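Local structure of SAR-endolysin (Enterobacteria phage P1, 1XJU) at residues D72-A77 and W118-C122. The protein cleaves the glycan strands of host peptidoglycan as a phage lysozyme and, once released from the inner membrane, helps to lyse the infected cell. Numbering follows the deposited sequence.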
loop_
_atom_site.group_PDB
_atom_site.type_symbol
_atom_site.label_atom_id
_atom_site.label_comp_id
_atom_site.label_asym_id
_atom_site.label_seq_id
_atom_site.Cartn_x
_atom_site.Cartn_y
_atom_site.Cartn_z
ATOM N N ASP A 72 3.719 -6.568 15.863
ATOM C CA ASP A 72 5.117 -6.737 16.227
ATOM C C ASP A 72 6.062 -5.708 15.636
ATOM O O ASP A 72 7.232 -5.650 16.011
ATOM C CB ASP A 72 5.619 -8.115 15.850
ATOM C CG ASP A 72 4.882 -9.215 16.509
ATOM O OD1 ASP A 72 4.434 -9.020 17.666
ATOM O OD2 ASP A 72 4.727 -10.297 15.857
ATOM N N MET A 73 5.574 -4.891 14.709
ATOM C CA MET A 73 6.398 -3.849 14.067
ATOM C C MET A 73 6.531 -2.655 14.949
ATOM O O MET A 73 5.602 -2.357 15.687
ATOM C CB MET A 73 5.682 -3.364 12.774
ATOM C CG MET A 73 5.598 -4.356 11.710
ATOM S SD MET A 73 4.872 -3.576 10.257
ATOM C CE MET A 73 4.521 -5.081 9.300
ATOM N N PRO A 74 7.621 -1.884 14.801
ATOM C CA PRO A 74 7.637 -0.530 15.318
ATOM C C PRO A 74 6.665 0.354 14.571
ATOM O O PRO A 74 6.232 0.007 13.452
ATOM C CB PRO A 74 9.065 -0.059 15.055
ATOM C CG PRO A 74 9.789 -1.213 14.548
ATOM C CD PRO A 74 8.852 -2.254 14.092
ATOM N N ASP A 75 6.312 1.477 15.165
ATOM C CA ASP A 75 5.339 2.381 14.567
ATOM C C ASP A 75 5.723 2.872 13.195
ATOM O O ASP A 75 4.824 2.995 12.347
ATOM C CB ASP A 75 5.123 3.602 15.456
ATOM C CG ASP A 75 4.176 3.368 16.625
ATOM O OD1 ASP A 75 3.568 2.306 16.826
ATOM O OD2 ASP A 75 3.983 4.303 17.436
ATOM N N ASN A 76 6.979 3.169 12.900
ATOM C CA ASN A 76 7.287 3.688 11.591
ATOM C C ASN A 76 7.063 2.645 10.497
ATOM O O ASN A 76 6.394 2.962 9.489
ATOM C CB ASN A 76 8.728 4.195 11.551
ATOM C CG ASN A 76 8.949 5.465 12.326
ATOM O OD1 ASN A 76 7.990 6.207 12.607
ATOM N ND2 ASN A 76 10.205 5.720 12.706
ATOM N N ALA A 77 7.533 1.427 10.695
ATOM C CA ALA A 77 7.289 0.387 9.723
ATOM C C ALA A 77 5.792 0.117 9.592
ATOM O O ALA A 77 5.251 -0.063 8.478
ATOM C CB ALA A 77 8.036 -0.869 10.074
ATOM N N TRP A 118 12.123 -6.524 9.471
ATOM C CA TRP A 118 11.473 -5.313 9.030
ATOM C C TRP A 118 12.329 -4.544 8.031
ATOM O O TRP A 118 11.776 -3.954 7.085
ATOM C CB TRP A 118 11.092 -4.433 10.193
ATOM C CG TRP A 118 10.403 -5.136 11.286
ATOM C CD1 TRP A 118 10.767 -5.043 12.620
ATOM C CD2 TRP A 118 9.234 -5.985 11.262
ATOM N NE1 TRP A 118 9.934 -5.802 13.377
ATOM C CE2 TRP A 118 8.977 -6.384 12.583
ATOM C CE3 TRP A 118 8.393 -6.471 10.266
ATOM C CZ2 TRP A 118 7.928 -7.238 12.914
ATOM C CZ3 TRP A 118 7.365 -7.314 10.609
ATOM C CH2 TRP A 118 7.099 -7.661 11.917
ATOM N N VAL A 119 13.643 -4.488 8.197
ATOM C CA VAL A 119 14.468 -3.829 7.208
ATOM C C VAL A 119 14.270 -4.441 5.814
ATOM O O VAL A 119 14.045 -3.725 4.836
ATOM C CB VAL A 119 15.977 -3.820 7.598
ATOM C CG1 VAL A 119 16.822 -3.390 6.428
ATOM C CG2 VAL A 119 16.162 -2.921 8.781
ATOM N N ASN A 120 14.332 -5.753 5.741
ATOM C CA ASN A 120 14.177 -6.380 4.449
ATOM C C ASN A 120 12.772 -6.118 3.869
ATOM O O ASN A 120 12.597 -5.901 2.649
ATOM C CB ASN A 120 14.409 -7.888 4.521
ATOM C CG ASN A 120 15.825 -8.248 4.905
ATOM O OD1 ASN A 120 16.756 -7.426 4.726
ATOM N ND2 ASN A 120 16.034 -9.522 5.322
ATOM N N MET A 121 11.772 -6.189 4.729
ATOM C CA MET A 121 10.384 -5.862 4.361
ATOM C C MET A 121 10.324 -4.442 3.759
ATOM O O MET A 121 9.812 -4.225 2.645
ATOM C CB MET A 121 9.490 -6.028 5.560
ATOM C CG MET A 121 8.033 -5.682 5.276
ATOM S SD MET A 121 7.080 -5.489 6.811
ATOM C CE MET A 121 7.738 -3.918 7.445
ATOM N N CYS A 122 10.815 -3.470 4.493
ATOM C CA CYS A 122 10.821 -2.085 4.052
ATOM C C CYS A 122 11.479 -1.937 2.707
ATOM O O CYS A 122 11.012 -1.140 1.830
ATOM C CB CYS A 122 11.596 -1.212 5.062
ATOM S SG CYS A 122 10.921 -1.082 6.746
#
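The indole of W118 lies with one face against M73 and P74, while D72 O comes in obliquely at the benzo side, 3.5 Å from W118 CZ2. The heart of the contact is a CH-pi and Met-aromatic packing that joins the N-terminal end of helix 75-88 to the short helix 118-123 in this glycosyl hydrolase 24 lysozyme. M73 CG stands almost directly over the six-membered ring, 3.6 Å from its centroid and only 10° off the normal. P74 CD sits over the neighbouring five-membered ring, 4.0 Å from its centroid and more slanted than M73 CG. The two residues thus spread along the same face of the indole, the proline occupying the N-cap position of helix 75-88. On the other helix, W118 has CG anti to its carbonyl carbon (chi1 -48°), which brings the indole across to the loop before helix 75-88.

Beyond CG the M73 chain runs extended, carrying SD past the ring; the sulfur remains above the face but at a distance, 4.8 Å from the six-membered centroid. M73 CE then meets M121 SD at 3.6 Å; the M121 chain crosses that of M73 at about a right angle and bends at its end (chi3 72°). F68, F78 and M81 also pack on M73, and M81 touches M121 as well, so the two methionines sit in a buried apolar layer. D72 contributes CB beside the indole, but its carboxylate oxygen OD2 is in a salt bridge with R69.

Farther along helix 75-88, A77 points its methyl at helix 118-123, with A77 CB 4.0 Å from M121 CE. C122, disulfide-bonded to C150, ties that helix to helix 137-151, and C122 SG lies 4.4 Å from A77 CB.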